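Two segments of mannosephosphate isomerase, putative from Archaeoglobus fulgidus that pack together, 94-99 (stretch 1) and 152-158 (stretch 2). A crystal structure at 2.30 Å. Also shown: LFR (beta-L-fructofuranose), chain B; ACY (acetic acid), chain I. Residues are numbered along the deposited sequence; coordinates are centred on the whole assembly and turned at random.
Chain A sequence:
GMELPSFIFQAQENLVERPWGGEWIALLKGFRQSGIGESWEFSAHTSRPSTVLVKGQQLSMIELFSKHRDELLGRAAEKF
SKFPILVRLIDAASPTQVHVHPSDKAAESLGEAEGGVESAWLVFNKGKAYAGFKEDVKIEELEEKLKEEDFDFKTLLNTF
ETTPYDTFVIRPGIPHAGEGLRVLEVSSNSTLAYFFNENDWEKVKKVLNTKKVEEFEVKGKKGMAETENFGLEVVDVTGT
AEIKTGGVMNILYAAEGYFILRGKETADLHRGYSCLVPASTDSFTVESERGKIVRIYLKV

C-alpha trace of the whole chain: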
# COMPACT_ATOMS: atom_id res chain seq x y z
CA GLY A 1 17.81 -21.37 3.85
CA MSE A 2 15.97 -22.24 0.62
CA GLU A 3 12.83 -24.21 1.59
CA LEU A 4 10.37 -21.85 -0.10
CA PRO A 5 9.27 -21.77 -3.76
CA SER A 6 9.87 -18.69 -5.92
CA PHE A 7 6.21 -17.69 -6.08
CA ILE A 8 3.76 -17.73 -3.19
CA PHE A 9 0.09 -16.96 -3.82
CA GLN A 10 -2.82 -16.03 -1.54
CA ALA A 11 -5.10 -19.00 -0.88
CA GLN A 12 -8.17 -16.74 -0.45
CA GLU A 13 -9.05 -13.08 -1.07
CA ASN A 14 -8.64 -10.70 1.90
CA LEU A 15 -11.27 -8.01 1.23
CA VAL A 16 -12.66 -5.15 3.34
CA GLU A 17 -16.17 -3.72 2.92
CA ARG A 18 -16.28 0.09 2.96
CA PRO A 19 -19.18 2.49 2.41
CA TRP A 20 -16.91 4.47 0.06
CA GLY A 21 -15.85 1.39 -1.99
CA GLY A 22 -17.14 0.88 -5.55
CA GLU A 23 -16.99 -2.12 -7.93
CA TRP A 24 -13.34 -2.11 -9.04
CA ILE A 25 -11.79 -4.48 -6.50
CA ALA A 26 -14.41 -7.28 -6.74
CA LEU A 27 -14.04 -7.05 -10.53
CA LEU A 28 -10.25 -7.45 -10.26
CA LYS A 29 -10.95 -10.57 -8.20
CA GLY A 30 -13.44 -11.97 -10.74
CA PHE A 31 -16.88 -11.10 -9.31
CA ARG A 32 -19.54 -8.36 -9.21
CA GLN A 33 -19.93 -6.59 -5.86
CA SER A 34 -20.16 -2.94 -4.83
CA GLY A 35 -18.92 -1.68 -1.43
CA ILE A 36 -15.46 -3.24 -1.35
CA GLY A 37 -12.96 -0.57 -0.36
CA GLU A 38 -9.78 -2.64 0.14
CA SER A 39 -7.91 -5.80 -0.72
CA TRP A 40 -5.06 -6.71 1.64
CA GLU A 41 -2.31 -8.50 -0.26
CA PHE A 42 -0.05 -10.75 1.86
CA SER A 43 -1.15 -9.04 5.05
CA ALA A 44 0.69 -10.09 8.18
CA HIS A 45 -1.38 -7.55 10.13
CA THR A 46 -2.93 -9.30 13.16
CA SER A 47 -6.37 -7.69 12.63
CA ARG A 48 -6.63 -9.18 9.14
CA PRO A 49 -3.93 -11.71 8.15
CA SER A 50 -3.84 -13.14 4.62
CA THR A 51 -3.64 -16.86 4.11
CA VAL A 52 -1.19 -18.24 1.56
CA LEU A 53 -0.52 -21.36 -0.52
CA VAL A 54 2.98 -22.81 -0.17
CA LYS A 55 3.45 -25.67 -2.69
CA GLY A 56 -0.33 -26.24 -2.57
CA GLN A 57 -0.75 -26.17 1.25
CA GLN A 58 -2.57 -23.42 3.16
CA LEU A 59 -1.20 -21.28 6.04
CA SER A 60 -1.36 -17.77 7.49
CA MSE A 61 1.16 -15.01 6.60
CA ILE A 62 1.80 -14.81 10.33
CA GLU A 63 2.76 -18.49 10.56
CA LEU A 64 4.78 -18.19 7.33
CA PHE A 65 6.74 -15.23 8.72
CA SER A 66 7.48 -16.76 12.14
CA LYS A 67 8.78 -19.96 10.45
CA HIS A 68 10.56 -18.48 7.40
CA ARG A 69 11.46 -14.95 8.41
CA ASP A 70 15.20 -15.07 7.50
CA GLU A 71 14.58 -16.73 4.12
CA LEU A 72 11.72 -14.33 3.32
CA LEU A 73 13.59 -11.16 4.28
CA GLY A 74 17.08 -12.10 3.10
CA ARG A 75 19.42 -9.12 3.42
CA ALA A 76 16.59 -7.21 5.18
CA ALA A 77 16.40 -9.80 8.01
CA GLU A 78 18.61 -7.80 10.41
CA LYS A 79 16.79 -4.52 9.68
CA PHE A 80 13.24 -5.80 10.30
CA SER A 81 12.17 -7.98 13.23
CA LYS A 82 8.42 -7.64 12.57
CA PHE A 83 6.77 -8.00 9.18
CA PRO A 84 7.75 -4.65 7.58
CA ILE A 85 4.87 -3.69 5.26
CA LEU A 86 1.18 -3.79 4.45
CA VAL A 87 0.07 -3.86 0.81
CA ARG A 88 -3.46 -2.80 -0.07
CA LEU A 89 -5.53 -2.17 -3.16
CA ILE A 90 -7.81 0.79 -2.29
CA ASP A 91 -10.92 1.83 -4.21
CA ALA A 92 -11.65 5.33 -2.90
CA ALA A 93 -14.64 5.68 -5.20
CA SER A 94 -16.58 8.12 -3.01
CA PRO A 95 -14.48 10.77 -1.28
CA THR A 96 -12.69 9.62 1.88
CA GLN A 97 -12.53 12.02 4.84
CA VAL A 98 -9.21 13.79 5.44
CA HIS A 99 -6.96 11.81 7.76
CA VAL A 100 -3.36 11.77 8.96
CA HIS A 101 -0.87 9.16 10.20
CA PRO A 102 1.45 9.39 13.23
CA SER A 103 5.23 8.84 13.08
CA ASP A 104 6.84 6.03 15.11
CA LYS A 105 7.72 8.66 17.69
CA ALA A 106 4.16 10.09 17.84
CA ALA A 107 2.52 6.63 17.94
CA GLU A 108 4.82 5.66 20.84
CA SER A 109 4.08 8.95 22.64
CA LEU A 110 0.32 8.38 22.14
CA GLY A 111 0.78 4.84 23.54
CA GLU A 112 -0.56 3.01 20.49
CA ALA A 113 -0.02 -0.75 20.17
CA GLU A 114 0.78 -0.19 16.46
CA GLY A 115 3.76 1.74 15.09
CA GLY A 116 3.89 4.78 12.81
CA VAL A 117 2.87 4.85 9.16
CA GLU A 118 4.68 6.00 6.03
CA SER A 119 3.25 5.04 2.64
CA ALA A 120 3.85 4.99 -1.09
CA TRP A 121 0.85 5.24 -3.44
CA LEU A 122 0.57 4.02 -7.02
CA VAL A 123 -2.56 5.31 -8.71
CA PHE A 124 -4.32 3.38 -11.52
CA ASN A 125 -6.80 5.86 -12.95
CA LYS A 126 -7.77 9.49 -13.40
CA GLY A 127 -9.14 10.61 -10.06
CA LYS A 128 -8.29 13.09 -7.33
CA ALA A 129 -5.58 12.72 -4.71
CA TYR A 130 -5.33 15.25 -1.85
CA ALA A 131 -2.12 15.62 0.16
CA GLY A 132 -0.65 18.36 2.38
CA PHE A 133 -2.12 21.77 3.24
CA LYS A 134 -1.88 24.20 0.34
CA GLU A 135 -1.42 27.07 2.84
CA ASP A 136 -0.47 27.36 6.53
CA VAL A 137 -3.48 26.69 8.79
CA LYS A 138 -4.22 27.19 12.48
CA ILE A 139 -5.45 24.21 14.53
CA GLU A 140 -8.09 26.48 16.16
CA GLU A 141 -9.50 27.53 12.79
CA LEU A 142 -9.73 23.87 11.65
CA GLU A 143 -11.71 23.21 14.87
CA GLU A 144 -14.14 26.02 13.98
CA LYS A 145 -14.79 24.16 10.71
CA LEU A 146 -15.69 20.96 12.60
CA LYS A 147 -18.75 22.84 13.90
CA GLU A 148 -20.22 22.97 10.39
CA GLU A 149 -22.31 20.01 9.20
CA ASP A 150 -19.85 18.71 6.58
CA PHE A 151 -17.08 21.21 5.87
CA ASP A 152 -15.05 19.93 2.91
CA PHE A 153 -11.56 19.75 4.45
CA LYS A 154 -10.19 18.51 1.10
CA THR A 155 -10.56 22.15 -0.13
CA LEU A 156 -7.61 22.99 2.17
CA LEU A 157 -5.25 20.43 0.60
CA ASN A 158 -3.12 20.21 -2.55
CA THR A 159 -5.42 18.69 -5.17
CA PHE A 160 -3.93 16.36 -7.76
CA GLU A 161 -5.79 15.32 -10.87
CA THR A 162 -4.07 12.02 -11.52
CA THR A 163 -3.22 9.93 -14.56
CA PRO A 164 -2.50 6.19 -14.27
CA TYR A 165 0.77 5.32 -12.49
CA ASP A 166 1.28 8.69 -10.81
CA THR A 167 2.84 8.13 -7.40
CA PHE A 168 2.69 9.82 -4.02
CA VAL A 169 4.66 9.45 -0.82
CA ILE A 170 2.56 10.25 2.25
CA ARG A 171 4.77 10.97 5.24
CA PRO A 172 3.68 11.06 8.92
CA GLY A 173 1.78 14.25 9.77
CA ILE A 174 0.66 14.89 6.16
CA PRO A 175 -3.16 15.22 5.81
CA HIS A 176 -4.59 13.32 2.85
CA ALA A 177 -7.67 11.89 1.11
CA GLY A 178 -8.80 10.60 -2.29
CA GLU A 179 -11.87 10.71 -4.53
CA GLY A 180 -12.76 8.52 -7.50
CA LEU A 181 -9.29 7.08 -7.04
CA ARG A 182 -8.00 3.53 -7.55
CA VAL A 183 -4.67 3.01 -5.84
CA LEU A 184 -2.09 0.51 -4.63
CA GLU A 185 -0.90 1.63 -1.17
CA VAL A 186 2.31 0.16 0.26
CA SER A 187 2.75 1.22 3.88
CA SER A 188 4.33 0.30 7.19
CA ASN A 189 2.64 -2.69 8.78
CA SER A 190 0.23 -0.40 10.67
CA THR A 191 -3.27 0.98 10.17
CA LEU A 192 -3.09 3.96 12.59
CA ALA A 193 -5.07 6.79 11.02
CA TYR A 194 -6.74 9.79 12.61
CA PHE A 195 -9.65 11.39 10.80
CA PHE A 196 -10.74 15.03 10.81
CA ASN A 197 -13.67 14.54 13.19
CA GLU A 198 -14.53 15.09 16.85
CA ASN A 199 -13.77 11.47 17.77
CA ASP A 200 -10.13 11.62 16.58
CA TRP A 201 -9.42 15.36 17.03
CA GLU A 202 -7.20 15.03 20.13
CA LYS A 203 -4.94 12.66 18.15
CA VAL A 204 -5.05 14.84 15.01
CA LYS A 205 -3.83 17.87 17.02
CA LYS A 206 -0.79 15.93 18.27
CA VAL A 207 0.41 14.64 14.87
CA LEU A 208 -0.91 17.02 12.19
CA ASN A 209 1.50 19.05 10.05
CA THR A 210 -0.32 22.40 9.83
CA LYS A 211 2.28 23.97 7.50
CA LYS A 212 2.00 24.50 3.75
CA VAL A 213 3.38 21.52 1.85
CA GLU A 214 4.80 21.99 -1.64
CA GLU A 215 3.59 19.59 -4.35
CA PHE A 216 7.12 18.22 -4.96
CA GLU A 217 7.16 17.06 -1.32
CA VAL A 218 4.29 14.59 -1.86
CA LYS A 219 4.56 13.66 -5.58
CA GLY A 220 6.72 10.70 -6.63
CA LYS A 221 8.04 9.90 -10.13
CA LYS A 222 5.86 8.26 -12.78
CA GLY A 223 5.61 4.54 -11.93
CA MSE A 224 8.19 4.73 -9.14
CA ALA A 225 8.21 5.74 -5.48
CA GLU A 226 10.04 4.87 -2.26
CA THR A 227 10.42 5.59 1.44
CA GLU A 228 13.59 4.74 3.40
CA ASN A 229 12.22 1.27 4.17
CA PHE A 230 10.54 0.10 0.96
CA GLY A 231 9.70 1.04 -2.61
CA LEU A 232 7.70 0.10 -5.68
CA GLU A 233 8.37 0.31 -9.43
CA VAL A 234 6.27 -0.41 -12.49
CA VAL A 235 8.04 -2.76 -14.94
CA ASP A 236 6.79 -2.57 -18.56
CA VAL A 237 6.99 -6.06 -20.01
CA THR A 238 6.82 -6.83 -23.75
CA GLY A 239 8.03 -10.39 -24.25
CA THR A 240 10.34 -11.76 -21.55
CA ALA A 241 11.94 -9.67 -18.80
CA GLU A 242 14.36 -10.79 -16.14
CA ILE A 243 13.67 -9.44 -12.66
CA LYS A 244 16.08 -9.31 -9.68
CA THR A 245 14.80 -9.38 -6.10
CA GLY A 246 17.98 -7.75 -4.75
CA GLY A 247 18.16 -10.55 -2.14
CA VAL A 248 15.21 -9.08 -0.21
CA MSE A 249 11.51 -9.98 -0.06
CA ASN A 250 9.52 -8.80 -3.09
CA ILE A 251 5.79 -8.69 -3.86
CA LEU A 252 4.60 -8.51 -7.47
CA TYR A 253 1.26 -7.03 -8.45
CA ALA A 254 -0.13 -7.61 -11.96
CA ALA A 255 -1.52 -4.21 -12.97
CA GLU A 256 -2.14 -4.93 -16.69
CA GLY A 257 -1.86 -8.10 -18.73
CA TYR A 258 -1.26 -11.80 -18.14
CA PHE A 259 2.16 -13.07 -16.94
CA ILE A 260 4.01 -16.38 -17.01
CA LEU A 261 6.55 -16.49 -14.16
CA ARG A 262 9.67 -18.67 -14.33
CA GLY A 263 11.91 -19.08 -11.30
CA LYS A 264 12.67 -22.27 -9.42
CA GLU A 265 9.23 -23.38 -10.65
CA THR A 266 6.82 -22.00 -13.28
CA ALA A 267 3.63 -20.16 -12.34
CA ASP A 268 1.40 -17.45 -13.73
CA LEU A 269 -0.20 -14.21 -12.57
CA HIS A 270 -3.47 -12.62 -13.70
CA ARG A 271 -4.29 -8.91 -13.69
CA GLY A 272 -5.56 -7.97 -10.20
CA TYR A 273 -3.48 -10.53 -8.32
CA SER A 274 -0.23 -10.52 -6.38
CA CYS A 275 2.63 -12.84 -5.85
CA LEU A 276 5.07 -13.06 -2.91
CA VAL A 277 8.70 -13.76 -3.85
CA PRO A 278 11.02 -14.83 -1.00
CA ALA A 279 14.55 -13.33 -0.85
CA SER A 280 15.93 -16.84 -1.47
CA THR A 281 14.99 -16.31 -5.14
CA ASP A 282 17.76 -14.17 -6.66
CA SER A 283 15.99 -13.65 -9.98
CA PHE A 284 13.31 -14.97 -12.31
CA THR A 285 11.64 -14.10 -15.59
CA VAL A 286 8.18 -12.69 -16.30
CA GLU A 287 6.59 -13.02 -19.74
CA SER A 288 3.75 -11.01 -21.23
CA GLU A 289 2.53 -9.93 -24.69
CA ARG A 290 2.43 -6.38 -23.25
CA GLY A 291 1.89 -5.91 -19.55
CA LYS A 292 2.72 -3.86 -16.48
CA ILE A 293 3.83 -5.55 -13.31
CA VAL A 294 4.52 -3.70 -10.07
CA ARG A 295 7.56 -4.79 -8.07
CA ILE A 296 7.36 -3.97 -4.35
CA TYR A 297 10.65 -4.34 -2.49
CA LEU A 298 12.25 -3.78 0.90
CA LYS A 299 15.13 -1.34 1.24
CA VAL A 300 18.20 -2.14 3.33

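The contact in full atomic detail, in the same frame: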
# COMPACT_ATOMS: atom_id res chain seq x y z
N SER A 94 -16.04 6.92 -3.64
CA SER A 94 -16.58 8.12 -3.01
C SER A 94 -15.45 8.78 -2.25
O SER A 94 -14.49 8.10 -1.88
CB SER A 94 -17.67 7.75 -2.01
OG SER A 94 -18.69 7.09 -2.68
N PRO A 95 -15.56 10.10 -2.00
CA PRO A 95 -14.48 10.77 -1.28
C PRO A 95 -14.29 10.22 0.14
O PRO A 95 -15.26 10.04 0.89
CB PRO A 95 -14.91 12.24 -1.26
CG PRO A 95 -16.36 12.25 -1.59
CD PRO A 95 -16.65 11.02 -2.37
N THR A 96 -13.04 9.95 0.50
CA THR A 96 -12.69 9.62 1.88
C THR A 96 -12.59 10.94 2.67
O THR A 96 -12.38 12.00 2.08
CB THR A 96 -11.37 8.79 1.94
OG1 THR A 96 -10.30 9.50 1.30
CG2 THR A 96 -11.55 7.40 1.25
N GLN A 97 -12.78 10.88 3.98
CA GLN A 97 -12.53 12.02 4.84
C GLN A 97 -11.02 12.22 4.98
O GLN A 97 -10.23 11.26 4.86
CB GLN A 97 -13.22 11.85 6.21
CG GLN A 97 -12.96 12.96 7.27
CD GLN A 97 -13.44 14.37 6.86
OE1 GLN A 97 -12.74 15.12 6.18
NE2 GLN A 97 -14.63 14.74 7.32
N VAL A 98 -10.61 13.47 5.20
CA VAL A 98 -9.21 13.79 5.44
C VAL A 98 -8.74 13.09 6.72
O VAL A 98 -9.43 13.07 7.73
CB VAL A 98 -8.97 15.32 5.53
CG1 VAL A 98 -7.51 15.62 5.86
CG2 VAL A 98 -9.36 16.01 4.20
N HIS A 99 -7.56 12.49 6.63
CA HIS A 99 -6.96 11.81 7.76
C HIS A 99 -5.45 12.01 7.72
O HIS A 99 -4.92 12.58 6.77
CB HIS A 99 -7.37 10.33 7.81
CG HIS A 99 -7.17 9.60 6.51
ND1 HIS A 99 -7.96 9.82 5.40
CD2 HIS A 99 -6.30 8.62 6.16
CE1 HIS A 99 -7.57 9.04 4.42
NE2 HIS A 99 -6.57 8.29 4.85
N ASP A 152 -15.92 20.71 3.78
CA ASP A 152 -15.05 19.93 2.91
C ASP A 152 -13.60 20.28 3.20
O ASP A 152 -13.07 21.24 2.65
CB ASP A 152 -15.42 20.17 1.43
CG ASP A 152 -14.68 19.24 0.47
OD1 ASP A 152 -13.89 18.38 0.91
OD2 ASP A 152 -14.91 19.35 -0.75
N PHE A 153 -12.97 19.52 4.09
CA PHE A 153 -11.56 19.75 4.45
C PHE A 153 -10.58 19.53 3.30
O PHE A 153 -9.47 20.06 3.32
CB PHE A 153 -11.16 18.89 5.65
CG PHE A 153 -11.73 19.35 6.96
CD1 PHE A 153 -11.14 20.41 7.65
CD2 PHE A 153 -12.85 18.74 7.50
CE1 PHE A 153 -11.66 20.86 8.86
CE2 PHE A 153 -13.38 19.17 8.71
CZ PHE A 153 -12.78 20.23 9.40
N LYS A 154 -11.00 18.74 2.30
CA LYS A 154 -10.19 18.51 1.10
C LYS A 154 -9.91 19.81 0.33
O LYS A 154 -8.90 19.90 -0.37
CB LYS A 154 -10.84 17.48 0.17
CG LYS A 154 -11.23 16.15 0.83
CD LYS A 154 -11.54 15.04 -0.20
CE LYS A 154 -12.58 15.47 -1.25
NZ LYS A 154 -13.85 15.96 -0.66
N THR A 155 -10.78 20.82 0.47
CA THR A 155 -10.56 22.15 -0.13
C THR A 155 -9.32 22.86 0.42
O THR A 155 -8.86 23.83 -0.17
CB THR A 155 -11.79 23.11 0.01
OG1 THR A 155 -12.09 23.32 1.39
CG2 THR A 155 -13.02 22.57 -0.72
N LEU A 156 -8.78 22.37 1.54
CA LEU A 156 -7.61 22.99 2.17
C LEU A 156 -6.30 22.33 1.75
O LEU A 156 -5.21 22.78 2.12
CB LEU A 156 -7.76 22.97 3.70
CG LEU A 156 -9.04 23.59 4.28
CD1 LEU A 156 -9.07 23.47 5.78
CD2 LEU A 156 -9.20 25.07 3.88
N LEU A 157 -6.40 21.27 0.95
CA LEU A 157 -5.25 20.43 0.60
C LEU A 157 -4.82 20.61 -0.86
O LEU A 157 -5.63 21.01 -1.70
CB LEU A 157 -5.57 18.94 0.85
CG LEU A 157 -6.08 18.47 2.22
CD1 LEU A 157 -6.14 16.95 2.25
CD2 LEU A 157 -5.23 18.99 3.35
N ASN A 158 -3.56 20.30 -1.15
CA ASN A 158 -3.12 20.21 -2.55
C ASN A 158 -3.98 19.17 -3.25
O ASN A 158 -4.13 18.05 -2.75
CB ASN A 158 -1.64 19.81 -2.68
CG ASN A 158 -0.70 20.76 -1.95
OD1 ASN A 158 0.12 20.33 -1.13
ND2 ASN A 158 -0.80 22.06 -2.25
C1 LFR B . -14.90 16.03 3.78
C2 LFR B . -15.35 14.95 2.79
C3 LFR B . -16.00 13.78 3.54
C4 LFR B . -17.45 13.72 3.12
C5 LFR B . -17.65 14.85 2.12
C6 LFR B . -18.16 14.33 0.78
O1 LFR B . -13.48 16.23 3.83
O2 LFR B . -14.27 14.46 1.97
O3 LFR B . -15.41 12.53 3.20
O4 LFR B . -18.25 13.92 4.29
O5 LFR B . -16.38 15.52 1.96
O6 LFR B . -18.78 15.35 -0.02
C ACY I . -7.23 7.26 0.42
O ACY I . -7.94 7.86 1.27
OXT ACY I . -6.44 6.34 0.69
CH3 ACY I . -7.32 7.64 -1.03

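No hydrogen bond crosses directly between these stretches; they meet through a small apolar contact, burying 270 Å² in all, and through a sugar that bonds to both. Pro95 begins the contact, its CB 3.9 Å from Lys154 NZ. That amine is already committed: Lys154 NZ forms a salt bridge with Asp152 OD1 at 2.9 Å and donates to LFR O2 at 3.1 Å, and the proline ring offers it only carbon. Thr96 works through its backbone. Thr96 O lies 3.9 Å from Lys154 CD and accepts from LFR O2 at 3.1 Å, so one sugar hydroxyl links it to the lysine amine.

Gln97 starts away from stretch 2, but its chain folds back (chi1 t, chi2 p). Gln97 OE1 accepts from Val98 N at 2.9 Å and from LFR O1 at 2.7 Å, and lies 3.9 Å from Phe153 CD2. Phe153 N gives LFR O1 a weak bond at 3.3 Å, completing a second bridge.

Val98 is the apolar centre. Its CA-to-CB bond points toward stretch 2, and Val98 CG2 reaches Phe153 CB at 3.7 Å, Lys154 CG at 3.9 Å and Leu157 CD1 at 3.9 Å. The 3-10 segment supplies Phe153 and Lys154, and Leu157, in the strand that follows, supplies the third neighbour of one methyl, a place suited to a compact, branched residue. His99, beyond reach, instead braces its own stretch, His99 ND1 donating to Gln97 O at 2.7 Å.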